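Protein yciO (Escherichia coli, PDB 1K7J) is of unknown function but belongs to the SUA5 family and may bind double-stranded RNA. Local coordinates at residues Leu111-Glu114 and Lys115-Thr118; Ala49-Arg52 and Ile53-Arg57; Phe80-Asn83 and Val84-Arg87; Pro124-Pro127 and Ile128-Ala131; Arg70-Ser73 and Glu74-Tyr78. One frame throughout, in Å; residues are numbered along the deposited sequence.

How the contacts relate
All five contacts are local, between residues three to five apart along the chain, and their chemistry follows their place in the fold. Contacts 3, 4 and 5 build helix starts: aspartate side chains cap backbone N-H groups in 3 and 5, while in 4 the N-cap asparagine makes no such bond and a water takes an early helix N-H. Contact 2 runs along a helix to its C-terminal end, where R57 holds a sulfate, and contact 1 is a loop closed by backbone bonds. Contacts 3 and 5 lie near the surface, yet their helices share apolar packing where F86 meets L72; contacts 1, 2 and 4 are partly buried. Q130 of contact 4 reaches R70 of contact 5, and L111 packs on M50.

Contact 1: Leu111-Glu114 and Lys115-Thr118; sequences LLQE and KRKT
Q113 and the K117-T118 pair close this turn mainly through backbone bonds. Q113 N donates to T118 O at 2.9 Å, while K117 N returns a 2.7 Å bond to Q113 O, the five-residue closure of an alpha-turn. K117 takes up positive phi and psi, an uncommon left-handed conformation that lets the chain double back. A water adds to the closure, lying 2.7 Å from L111 O and 2.9 Å from T118 O.

Among side chains, the K117 ammonium is the polar link: its chain bends at chi2 (-57°) and brings NZ to 2.8 Å from E114 O, tilted from the carbonyl plane. With an alanine in its place, E114 O would probably lose this donor and the loop crest be freer to move.

The remaining side-chain contacts are mostly carbon against oxygen. L112 lays CD2 3.8 Å from K117 O, and CB of Q113 runs alongside T118 OG1 at 3.5 Å, the two side chains pointing the same way. R116 sets one guanidinium face over T118 CG2; its NH1 forms a salt bridge to D186 and its NH2 a hydrogen bond to T188.

The loop follows strand 97-102 and delivers T118 into strand 118-122, where its hydroxyl bonds N64; K117 also pairs by backbone with G103.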
loop_
_atom_site.group_PDB
_atom_site.type_symbol
_atom_site.label_atom_id
_atom_site.label_comp_id
_atom_site.label_asym_id
_atom_site.label_seq_id
_atom_site.Cartn_x
_atom_site.Cartn_y
_atom_site.Cartn_z
ATOM N N LEU A 111 -2.567 -1.462 -14.142
ATOM C CA LEU A 111 -2.100 -1.747 -12.790
ATOM C C LEU A 111 -1.904 -3.235 -12.521
ATOM O O LEU A 111 -1.340 -3.615 -11.495
ATOM C CB LEU A 111 -3.077 -1.166 -11.766
ATOM C CG LEU A 111 -3.259 0.352 -11.835
ATOM C CD1 LEU A 111 -4.250 0.790 -10.769
ATOM C CD2 LEU A 111 -1.919 1.044 -11.642
ATOM N N LEU A 112 -2.358 -4.073 -13.446
ATOM C CA LEU A 112 -2.229 -5.516 -13.289
ATOM C C LEU A 112 -0.951 -6.023 -13.937
ATOM O O LEU A 112 -0.521 -5.506 -14.971
ATOM C CB LEU A 112 -3.441 -6.221 -13.899
ATOM C CG LEU A 112 -4.801 -5.846 -13.301
ATOM C CD1 LEU A 112 -5.905 -6.612 -14.014
ATOM C CD2 LEU A 112 -4.815 -6.152 -11.807
ATOM N N GLN A 113 -0.344 -7.035 -13.323
ATOM C CA GLN A 113 0.891 -7.607 -13.842
ATOM C C GLN A 113 0.639 -8.062 -15.275
ATOM O O GLN A 113 -0.298 -8.813 -15.548
ATOM C CB GLN A 113 1.339 -8.777 -12.962
ATOM C CG GLN A 113 2.843 -8.995 -12.951
ATOM C CD GLN A 113 3.351 -9.638 -14.225
ATOM O OE1 GLN A 113 4.458 -9.352 -14.681
ATOM N NE2 GLN A 113 2.547 -10.524 -14.797
ATOM N N GLU A 114 1.479 -7.581 -16.183
ATOM C CA GLU A 114 1.372 -7.876 -17.609
ATOM C C GLU A 114 0.995 -9.305 -17.982
ATOM O O GLU A 114 0.073 -9.522 -18.769
ATOM C CB GLU A 114 2.688 -7.503 -18.299
ATOM C CG GLU A 114 3.908 -8.183 -17.691
ATOM C CD GLU A 114 5.218 -7.611 -18.201
ATOM O OE1 GLU A 114 5.459 -6.401 -18.000
ATOM O OE2 GLU A 114 6.010 -8.375 -18.799
ATOM N N LYS A 115 1.694 -10.278 -17.408
ATOM C CA LYS A 115 1.448 -11.676 -17.734
ATOM C C LYS A 115 0.443 -12.411 -16.850
ATOM O O LYS A 115 -0.439 -13.109 -17.353
ATOM C CB LYS A 115 2.778 -12.434 -17.731
ATOM C CG LYS A 115 2.693 -13.851 -18.269
ATOM C CD LYS A 115 4.062 -14.518 -18.276
ATOM C CE LYS A 115 3.987 -15.913 -18.875
ATOM N NZ LYS A 115 2.995 -16.763 -18.156
ATOM N N ARG A 116 0.571 -12.249 -15.539
ATOM C CA ARG A 116 -0.301 -12.940 -14.599
ATOM C C ARG A 116 -1.605 -12.217 -14.235
ATOM O O ARG A 116 -2.510 -12.823 -13.656
ATOM C CB ARG A 116 0.496 -13.260 -13.331
ATOM C CG ARG A 116 1.812 -13.995 -13.605
ATOM C CD ARG A 116 2.269 -14.723 -12.361
ATOM N NE ARG A 116 1.211 -15.620 -11.909
ATOM C CZ ARG A 116 0.870 -15.804 -10.638
ATOM N NH1 ARG A 116 1.510 -15.154 -9.669
ATOM N NH2 ARG A 116 -0.135 -16.619 -10.344
ATOM N N LYS A 117 -1.699 -10.936 -14.582
ATOM C CA LYS A 117 -2.886 -10.120 -14.306
ATOM C C LYS A 117 -3.163 -10.017 -12.808
ATOM O O LYS A 117 -4.313 -9.886 -12.373
ATOM C CB LYS A 117 -4.112 -10.701 -15.018
ATOM C CG LYS A 117 -3.898 -10.997 -16.499
ATOM C CD LYS A 117 -3.449 -9.764 -17.260
ATOM C CE LYS A 117 -3.162 -10.096 -18.718
ATOM N NZ LYS A 117 -2.608 -8.925 -19.451
ATOM N N THR A 118 -2.095 -10.060 -12.024
ATOM C CA THR A 118 -2.202 -9.989 -10.577
ATOM C C THR A 118 -1.867 -8.612 -10.025
ATOM O O THR A 118 -1.382 -7.732 -10.738
ATOM C CB THR A 118 -1.251 -10.990 -9.916
ATOM O OG1 THR A 118 0.075 -10.777 -10.418
ATOM C CG2 THR A 118 -1.690 -12.416 -10.208
HETATM O O HOH W 1 0.330 -5.391 -10.313
#

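Contact 2: Ala49-Arg52 and Ile53-Arg57; sequences AMER and ICRIR. With SO4 (sulfate ion), chain B.
E51 and R55, one helical turn apart, meet by a side-chain ion pair laid over the backbone. Starting at CB, 3.8 Å from R52 O, the R55 chain runs fully extended up to NE. CG rests 3.4 Å from E51 O, so this second methylene packs on the carbonyl that also accepts R55 N. CD then passes E51 OE2 at 4.1 Å, and NE reaches the same oxygen at 3.4 Å in a weak hydrogen bond belonging to a salt bridge. E51 bends at chi2 (51°) to bring its carboxylate there, and the two planes stand 75° apart, so the groups meet at a single N-H rather than side by side.

Beneath the ion pair, regular helix bonds run from I53 N to A49 O and on to I56 N and R52 O. Selenomethionine M50 brings CG to 4.1 Å from C54 SG, while I53 leans on strand 37-43.

At the last turn R57 meets a sulfate, probably from the crystallisation liquor, edge-on, NE giving a bond to O2 at 3.2 Å and NH2 one to O3 at 2.8 Å. With S144 and R196 it forms an anion site at the C-terminal turn of helix 47-57, one that could accept a phosphate.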
loop_
_atom_site.group_PDB
_atom_site.type_symbol
_atom_site.label_atom_id
_atom_site.label_comp_id
_atom_site.label_asym_id
_atom_site.label_seq_id
_atom_site.Cartn_x
_atom_site.Cartn_y
_atom_site.Cartn_z
ATOM N N ALA A 49 0.348 9.727 -11.980
ATOM C CA ALA A 49 0.769 9.492 -10.603
ATOM C C ALA A 49 1.347 8.085 -10.488
ATOM O O ALA A 49 2.335 7.866 -9.788
ATOM C CB ALA A 49 -0.413 9.660 -9.650
HETATM N N MSE A 50 0.721 7.132 -11.174
HETATM C CA MSE A 50 1.199 5.751 -11.164
HETATM C C MSE A 50 2.649 5.723 -11.632
HETATM O O MSE A 50 3.522 5.143 -10.982
HETATM C CB MSE A 50 0.356 4.886 -12.107
HETATM C CG MSE A 50 0.962 3.508 -12.386
HETATM SE SE MSE A 50 0.296 2.673 -13.997
HETATM C CE MSE A 50 1.389 3.624 -15.277
ATOM N N GLU A 51 2.896 6.365 -12.771
ATOM C CA GLU A 51 4.229 6.412 -13.352
ATOM C C GLU A 51 5.246 7.009 -12.383
ATOM O O GLU A 51 6.361 6.503 -12.249
ATOM C CB GLU A 51 4.197 7.221 -14.649
ATOM C CG GLU A 51 5.494 7.171 -15.440
ATOM C CD GLU A 51 5.986 5.752 -15.665
ATOM O OE1 GLU A 51 5.154 4.872 -15.981
ATOM O OE2 GLU A 51 7.208 5.518 -15.534
ATOM N N ARG A 52 4.858 8.084 -11.703
ATOM C CA ARG A 52 5.742 8.729 -10.742
ATOM C C ARG A 52 6.119 7.776 -9.615
ATOM O O ARG A 52 7.268 7.739 -9.180
ATOM C CB ARG A 52 5.071 9.977 -10.164
ATOM C CG ARG A 52 4.948 11.122 -11.158
ATOM C CD ARG A 52 4.159 12.274 -10.567
ATOM N NE ARG A 52 4.812 12.842 -9.391
ATOM C CZ ARG A 52 4.212 13.664 -8.534
ATOM N NH1 ARG A 52 2.946 14.009 -8.722
ATOM N NH2 ARG A 52 4.879 14.140 -7.490
ATOM N N ILE A 53 5.143 7.005 -9.141
ATOM C CA ILE A 53 5.398 6.049 -8.071
ATOM C C ILE A 53 6.325 4.937 -8.562
ATOM O O ILE A 53 7.247 4.536 -7.852
ATOM C CB ILE A 53 4.076 5.441 -7.548
ATOM C CG1 ILE A 53 3.321 6.492 -6.724
ATOM C CG2 ILE A 53 4.358 4.196 -6.718
ATOM C CD1 ILE A 53 1.980 6.022 -6.196
ATOM N N CYS A 54 6.084 4.448 -9.776
ATOM C CA CYS A 54 6.910 3.391 -10.358
ATOM C C CYS A 54 8.383 3.770 -10.320
ATOM O O CYS A 54 9.238 2.961 -9.953
ATOM C CB CYS A 54 6.513 3.137 -11.815
ATOM S SG CYS A 54 4.872 2.451 -12.051
ATOM N N ARG A 55 8.674 5.006 -10.708
ATOM C CA ARG A 55 10.043 5.499 -10.740
ATOM C C ARG A 55 10.649 5.652 -9.357
ATOM O O ARG A 55 11.821 5.334 -9.148
ATOM C CB ARG A 55 10.099 6.834 -11.478
ATOM C CG ARG A 55 9.723 6.718 -12.938
ATOM C CD ARG A 55 9.848 8.051 -13.626
ATOM N NE ARG A 55 9.490 7.973 -15.038
ATOM C CZ ARG A 55 9.672 8.966 -15.903
ATOM N NH1 ARG A 55 10.208 10.110 -15.493
ATOM N NH2 ARG A 55 9.319 8.816 -17.170
ATOM N N ILE A 56 9.861 6.151 -8.413
ATOM C CA ILE A 56 10.362 6.319 -7.059
ATOM C C ILE A 56 10.600 4.952 -6.422
ATOM O O ILE A 56 11.599 4.750 -5.731
ATOM C CB ILE A 56 9.371 7.122 -6.190
ATOM C CG1 ILE A 56 9.249 8.551 -6.728
ATOM C CG2 ILE A 56 9.846 7.138 -4.748
ATOM C CD1 ILE A 56 8.199 9.395 -6.018
ATOM N N ARG A 57 9.683 4.019 -6.669
ATOM C CA ARG A 57 9.772 2.663 -6.126
ATOM C C ARG A 57 10.765 1.805 -6.904
ATOM O O ARG A 57 11.260 0.800 -6.392
ATOM C CB ARG A 57 8.396 1.993 -6.170
ATOM C CG ARG A 57 8.377 0.511 -5.780
ATOM C CD ARG A 57 8.633 0.311 -4.291
ATOM N NE ARG A 57 8.546 -1.091 -3.885
ATOM C CZ ARG A 57 9.446 -2.024 -4.191
ATOM N NH1 ARG A 57 10.514 -1.715 -4.917
ATOM N NH2 ARG A 57 9.285 -3.269 -3.761
HETATM S S SO4 B . 5.914 -3.859 -2.129
HETATM O O1 SO4 B . 5.408 -3.991 -0.750
HETATM O O2 SO4 B . 5.952 -2.438 -2.512
HETATM O O3 SO4 B . 7.278 -4.419 -2.212
HETATM O O4 SO4 B . 5.022 -4.594 -3.044
#

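Contact 3: Phe80-Asn83 and Val84-Arg87; sequences FVDN and VAFR
V81 and D82 meet A85 and F86 in an N-terminal helix cap with a hydrophobic staple, at the surface where the loop after helix 72-78 enters helix 83-90. D82 is the N-cap residue. Its CG sits between the backbone N and the carbonyl carbon (chi1 61°), a torsion that folds the carboxylate back over the first turn. OD1 then accepts A85 N at 3.0 Å in an almost straight bond (174°), the donor lying close to the line of the C-O bond. One of the amides that a helix start leaves without a carbonyl partner is thereby satisfied. The backbone carries the turn onward, with F86 N bonded to D82 O and R87 N to N83 O.

The staple joins the residue before the cap to the fourth residue after it. V81 directs CG1 across to F86, where the methyl lies 3.8 Å from CB and at the ring edge; the same methyl is 4.0 Å from A85 CB. A85 in turn packs against L101 of strand 97-102 and against L187 in a loop.

The carboxylate has mixed surroundings. The helix start would tend to stabilise its negative charge, whereas D190, whose OD1 lies close to D82 OD2, would oppose it. On the outer side N83 and R87 run alongside each other and point the same way, their flat ends 37° apart. The contact there is polar against aliphatic: R87 CD stands 3.9 Å from N83 ND2, while R87 CG lies 3.2 Å from N83 O.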
loop_
_atom_site.group_PDB
_atom_site.type_symbol
_atom_site.label_atom_id
_atom_site.label_comp_id
_atom_site.label_asym_id
_atom_site.label_seq_id
_atom_site.Cartn_x
_atom_site.Cartn_y
_atom_site.Cartn_z
ATOM N N PHE A 80 -10.141 -11.298 -7.167
ATOM C CA PHE A 80 -10.914 -12.534 -7.182
ATOM C C PHE A 80 -10.496 -13.384 -5.989
ATOM O O PHE A 80 -9.349 -13.833 -5.891
ATOM C CB PHE A 80 -10.682 -13.287 -8.491
ATOM C CG PHE A 80 -11.284 -12.607 -9.693
ATOM C CD1 PHE A 80 -12.665 -12.489 -9.822
ATOM C CD2 PHE A 80 -10.470 -12.096 -10.700
ATOM C CE1 PHE A 80 -13.231 -11.870 -10.944
ATOM C CE2 PHE A 80 -11.022 -11.477 -11.821
ATOM C CZ PHE A 80 -12.404 -11.364 -11.945
ATOM N N VAL A 81 -11.441 -13.597 -5.081
ATOM C CA VAL A 81 -11.188 -14.350 -3.863
ATOM C C VAL A 81 -11.991 -15.647 -3.799
ATOM O O VAL A 81 -13.219 -15.617 -3.788
ATOM C CB VAL A 81 -11.540 -13.486 -2.628
ATOM C CG1 VAL A 81 -11.229 -14.246 -1.343
ATOM C CG2 VAL A 81 -10.766 -12.172 -2.674
ATOM N N ASP A 82 -11.296 -16.783 -3.765
ATOM C CA ASP A 82 -11.989 -18.064 -3.670
ATOM C C ASP A 82 -11.960 -18.551 -2.226
ATOM O O ASP A 82 -11.460 -17.851 -1.344
ATOM C CB ASP A 82 -11.376 -19.117 -4.612
ATOM C CG ASP A 82 -9.914 -19.416 -4.317
ATOM O OD1 ASP A 82 -9.419 -19.084 -3.216
ATOM O OD2 ASP A 82 -9.260 -20.013 -5.200
ATOM N N ASN A 83 -12.493 -19.742 -1.984
ATOM C CA ASN A 83 -12.550 -20.290 -0.632
ATOM C C ASN A 83 -11.213 -20.333 0.101
ATOM O O ASN A 83 -11.115 -19.883 1.242
ATOM C CB ASN A 83 -13.149 -21.700 -0.655
ATOM C CG ASN A 83 -13.311 -22.283 0.737
ATOM O OD1 ASN A 83 -14.130 -21.810 1.531
ATOM N ND2 ASN A 83 -12.522 -23.308 1.046
ATOM N N VAL A 84 -10.193 -20.882 -0.549
ATOM C CA VAL A 84 -8.876 -20.989 0.065
ATOM C C VAL A 84 -8.345 -19.625 0.495
ATOM O O VAL A 84 -7.920 -19.447 1.640
ATOM C CB VAL A 84 -7.871 -21.658 -0.899
ATOM C CG1 VAL A 84 -6.458 -21.549 -0.346
ATOM C CG2 VAL A 84 -8.237 -23.127 -1.090
ATOM N N ALA A 85 -8.385 -18.663 -0.421
ATOM C CA ALA A 85 -7.899 -17.318 -0.136
ATOM C C ALA A 85 -8.711 -16.633 0.960
ATOM O O ALA A 85 -8.152 -15.997 1.853
ATOM C CB ALA A 85 -7.927 -16.475 -1.403
ATOM N N PHE A 86 -10.032 -16.761 0.886
ATOM C CA PHE A 86 -10.905 -16.136 1.871
ATOM C C PHE A 86 -10.613 -16.605 3.289
ATOM O O PHE A 86 -10.441 -15.790 4.198
ATOM C CB PHE A 86 -12.370 -16.420 1.549
ATOM C CG PHE A 86 -13.327 -15.765 2.500
ATOM C CD1 PHE A 86 -13.493 -14.383 2.496
ATOM C CD2 PHE A 86 -14.040 -16.525 3.423
ATOM C CE1 PHE A 86 -14.358 -13.765 3.401
ATOM C CE2 PHE A 86 -14.905 -15.918 4.330
ATOM C CZ PHE A 86 -15.064 -14.536 4.318
ATOM N N ARG A 87 -10.563 -17.919 3.479
ATOM C CA ARG A 87 -10.309 -18.481 4.799
ATOM C C ARG A 87 -8.966 -18.041 5.368
ATOM O O ARG A 87 -8.855 -17.737 6.556
ATOM C CB ARG A 87 -10.372 -20.007 4.743
ATOM C CG ARG A 87 -11.727 -20.559 4.340
ATOM C CD ARG A 87 -11.794 -22.044 4.649
ATOM N NE ARG A 87 -11.629 -22.281 6.081
ATOM C CZ ARG A 87 -11.303 -23.453 6.617
ATOM N NH1 ARG A 87 -11.099 -24.510 5.842
ATOM N NH2 ARG A 87 -11.174 -23.563 7.934
#

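Contact 4: Pro124-Pro127 and Ile128-Ala131; sequences PSNP and IAQA
Two torsions set this contact: N126 CG lies between its backbone N and carbonyl carbon (chi1 62°), which turns the amide back over the first turn to reach A129, and Q130 folds at chi2 (-67°) so that its amide swings toward P124. The motif is a helix start with N126 as N-cap and a proline, P127, in the first helical position, where no backbone N-H is needed.

N126 does not cap A129 N directly, because ND2 is the atom that faces that donor. ND2 instead gives a hydrogen bond to P33 O in strand 30-34, and a water, accepting from N126 ND2 and from I128 N at 3.0 Å, satisfies an early helical amide. OD1 of N126 rests 3.3 Å from A129 CB. That methyl also meets the P124 ring, A129 CB lying 3.6 Å from P124 CG, and packs between loop and helix. Backbone bonds from Q130 N to N126 O and from A131 N to P127 O continue the helix.

The Q130 amide ties the loop to the helix. NE2 donates to P124 O and also to R70 O, so both carbonyls are tied to one nitrogen; it approaches P124 O at 3.0 Å, about 20° out of the amide's own plane.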
loop_
_atom_site.group_PDB
_atom_site.type_symbol
_atom_site.label_atom_id
_atom_site.label_comp_id
_atom_site.label_asym_id
_atom_site.label_seq_id
_atom_site.Cartn_x
_atom_site.Cartn_y
_atom_site.Cartn_z
ATOM N N PRO A 124 -4.189 -2.141 5.671
ATOM C CA PRO A 124 -3.357 -1.601 6.751
ATOM C C PRO A 124 -4.110 -1.587 8.079
ATOM O O PRO A 124 -5.333 -1.491 8.101
ATOM C CB PRO A 124 -3.024 -0.202 6.251
ATOM C CG PRO A 124 -4.291 0.197 5.560
ATOM C CD PRO A 124 -4.691 -1.061 4.798
ATOM N N SER A 125 -3.379 -1.674 9.186
ATOM C CA SER A 125 -4.018 -1.696 10.497
ATOM C C SER A 125 -3.895 -0.400 11.300
ATOM O O SER A 125 -4.578 -0.235 12.311
ATOM C CB SER A 125 -3.440 -2.840 11.331
ATOM O OG SER A 125 -2.076 -2.588 11.634
ATOM N N ASN A 126 -3.037 0.515 10.858
ATOM C CA ASN A 126 -2.832 1.761 11.596
ATOM C C ASN A 126 -3.898 2.821 11.346
ATOM O O ASN A 126 -4.450 2.926 10.247
ATOM C CB ASN A 126 -1.453 2.335 11.276
ATOM C CG ASN A 126 -1.303 2.685 9.818
ATOM O OD1 ASN A 126 -1.448 1.827 8.945
ATOM N ND2 ASN A 126 -1.012 3.952 9.540
ATOM N N PRO A 127 -4.188 3.638 12.368
ATOM C CA PRO A 127 -5.193 4.699 12.275
ATOM C C PRO A 127 -5.071 5.680 11.116
ATOM O O PRO A 127 -6.072 6.001 10.474
ATOM C CB PRO A 127 -5.084 5.391 13.631
ATOM C CG PRO A 127 -4.745 4.252 14.545
ATOM C CD PRO A 127 -3.673 3.536 13.747
ATOM N N ILE A 128 -3.865 6.165 10.834
ATOM C CA ILE A 128 -3.723 7.127 9.746
ATOM C C ILE A 128 -4.100 6.537 8.390
ATOM O O ILE A 128 -4.874 7.137 7.645
ATOM C CB ILE A 128 -2.291 7.717 9.694
ATOM C CG1 ILE A 128 -2.083 8.654 10.890
ATOM C CG2 ILE A 128 -2.078 8.490 8.395
ATOM C CD1 ILE A 128 -0.667 9.215 11.009
ATOM N N ALA A 129 -3.574 5.356 8.072
ATOM C CA ALA A 129 -3.884 4.731 6.791
ATOM C C ALA A 129 -5.375 4.417 6.704
ATOM O O ALA A 129 -6.003 4.646 5.670
ATOM C CB ALA A 129 -3.059 3.461 6.607
ATOM N N GLN A 130 -5.948 3.901 7.788
ATOM C CA GLN A 130 -7.370 3.590 7.785
ATOM C C GLN A 130 -8.206 4.854 7.587
ATOM O O GLN A 130 -9.197 4.838 6.857
ATOM C CB GLN A 130 -7.767 2.894 9.086
ATOM C CG GLN A 130 -7.534 1.387 9.062
ATOM C CD GLN A 130 -8.446 0.684 8.074
ATOM O OE1 GLN A 130 -9.648 0.939 8.040
ATOM N NE2 GLN A 130 -7.882 -0.212 7.274
ATOM N N ALA A 131 -7.796 5.950 8.220
ATOM C CA ALA A 131 -8.522 7.209 8.092
ATOM C C ALA A 131 -8.461 7.721 6.653
ATOM O O ALA A 131 -9.456 8.208 6.115
ATOM C CB ALA A 131 -7.944 8.253 9.053
HETATM O O HOH W 2 -1.350 5.681 12.301
#

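Contact 5: Arg70-Ser73 and Glu74-Tyr78; sequences RDLS and ELSTY
L72 and L75 make the packed side of this turn. Their side chains cross at a slant, with L72 CD1 4.2 Å from L75 CD2, and they pack against helix 83-90, where M89 touches both; L75 also presses on M121 of strand 118-122. S76 lies beside L72 and gives L72 O two bonds, from N at 2.8 Å and from OG at 2.9 Å, arriving from opposite faces of the carbonyl plane.

The helix start itself is polar. D71 is the N-cap residue: its CG lies between the backbone N and the carbonyl carbon (chi1 46°), which carries OD1 over the turn to accept E74 N at 2.9 Å. E74 sits where the glutamate of a capping box would, but its extended side chain reaches one residue further back, and OE1 takes R70 N at 2.9 Å in a nearly straight bond (173°), on the anti side of the carboxylate. Shortened to an alanine, this position would probably leave R70 N without its acceptor and the chain before the cap freer to shift.

The solvent side is looser. S73 is exposed, and its carbonyl O accepts a 2.9 Å bond from T77 OG1. R70 turns its guanidinium outward from the turn to a salt bridge with E134 of helix 127-136.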
loop_
_atom_site.group_PDB
_atom_site.type_symbol
_atom_site.label_atom_id
_atom_site.label_comp_id
_atom_site.label_asym_id
_atom_site.label_seq_id
_atom_site.Cartn_x
_atom_site.Cartn_y
_atom_site.Cartn_z
ATOM N N ARG A 70 -9.476 -0.786 2.526
ATOM C CA ARG A 70 -10.070 -0.518 3.828
ATOM C C ARG A 70 -10.242 -1.774 4.677
ATOM O O ARG A 70 -9.917 -1.782 5.866
ATOM C CB ARG A 70 -11.435 0.149 3.637
ATOM C CG ARG A 70 -12.124 0.557 4.930
ATOM C CD ARG A 70 -11.458 1.773 5.557
ATOM N NE ARG A 70 -12.097 2.151 6.815
ATOM C CZ ARG A 70 -13.344 2.599 6.915
ATOM N NH1 ARG A 70 -14.094 2.735 5.830
ATOM N NH2 ARG A 70 -13.850 2.898 8.106
ATOM N N ASP A 71 -10.747 -2.836 4.061
ATOM C CA ASP A 71 -11.000 -4.081 4.770
ATOM C C ASP A 71 -11.111 -5.243 3.792
ATOM O O ASP A 71 -10.938 -5.063 2.589
ATOM C CB ASP A 71 -12.296 -3.959 5.576
ATOM C CG ASP A 71 -13.428 -3.336 4.773
ATOM O OD1 ASP A 71 -13.470 -3.529 3.537
ATOM O OD2 ASP A 71 -14.287 -2.659 5.379
ATOM N N LEU A 72 -11.402 -6.431 4.314
ATOM C CA LEU A 72 -11.520 -7.622 3.480
ATOM C C LEU A 72 -12.635 -7.481 2.447
ATOM O O LEU A 72 -12.501 -7.957 1.322
ATOM C CB LEU A 72 -11.760 -8.862 4.354
ATOM C CG LEU A 72 -11.824 -10.208 3.626
ATOM C CD1 LEU A 72 -10.533 -10.448 2.856
ATOM C CD2 LEU A 72 -12.052 -11.322 4.638
ATOM N N SER A 73 -13.731 -6.827 2.821
ATOM C CA SER A 73 -14.841 -6.635 1.893
ATOM C C SER A 73 -14.375 -5.862 0.660
ATOM O O SER A 73 -14.650 -6.261 -0.472
ATOM C CB SER A 73 -15.979 -5.870 2.572
ATOM O OG SER A 73 -17.022 -5.596 1.649
ATOM N N GLU A 74 -13.672 -4.754 0.881
ATOM C CA GLU A 74 -13.185 -3.958 -0.239
ATOM C C GLU A 74 -12.159 -4.754 -1.033
ATOM O O GLU A 74 -12.141 -4.709 -2.260
ATOM C CB GLU A 74 -12.560 -2.652 0.251
ATOM C CG GLU A 74 -12.080 -1.770 -0.895
ATOM C CD GLU A 74 -11.903 -0.323 -0.486
ATOM O OE1 GLU A 74 -10.892 0.003 0.171
ATOM O OE2 GLU A 74 -12.790 0.493 -0.818
ATOM N N LEU A 75 -11.309 -5.493 -0.330
ATOM C CA LEU A 75 -10.299 -6.310 -0.991
ATOM C C LEU A 75 -10.989 -7.304 -1.927
ATOM O O LEU A 75 -10.549 -7.521 -3.057
ATOM C CB LEU A 75 -9.460 -7.054 0.057
ATOM C CG LEU A 75 -8.345 -7.984 -0.438
ATOM C CD1 LEU A 75 -7.288 -8.129 0.655
ATOM C CD2 LEU A 75 -8.918 -9.348 -0.823
ATOM N N SER A 76 -12.088 -7.882 -1.456
ATOM C CA SER A 76 -12.843 -8.864 -2.227
ATOM C C SER A 76 -13.615 -8.262 -3.394
ATOM O O SER A 76 -14.178 -8.986 -4.218
ATOM C CB SER A 76 -13.797 -9.615 -1.302
ATOM O OG SER A 76 -13.065 -10.269 -0.279
ATOM N N THR A 77 -13.650 -6.935 -3.452
ATOM C CA THR A 77 -14.336 -6.232 -4.524
ATOM C C THR A 77 -13.352 -5.991 -5.665
ATOM O O THR A 77 -13.718 -6.023 -6.842
ATOM C CB THR A 77 -14.866 -4.866 -4.030
ATOM O OG1 THR A 77 -15.761 -5.070 -2.929
ATOM C CG2 THR A 77 -15.601 -4.135 -5.145
ATOM N N TYR A 78 -12.091 -5.771 -5.305
ATOM C CA TYR A 78 -11.054 -5.493 -6.287
ATOM C C TYR A 78 -10.199 -6.677 -6.723
ATOM O O TYR A 78 -9.358 -6.534 -7.604
ATOM C CB TYR A 78 -10.154 -4.358 -5.784
ATOM C CG TYR A 78 -10.849 -3.015 -5.812
ATOM C CD1 TYR A 78 -11.834 -2.697 -4.878
ATOM C CD2 TYR A 78 -10.563 -2.086 -6.811
ATOM C CE1 TYR A 78 -12.525 -1.483 -4.941
ATOM C CE2 TYR A 78 -11.245 -0.874 -6.884
ATOM C CZ TYR A 78 -12.223 -0.580 -5.950
ATOM O OH TYR A 78 -12.899 0.615 -6.031
#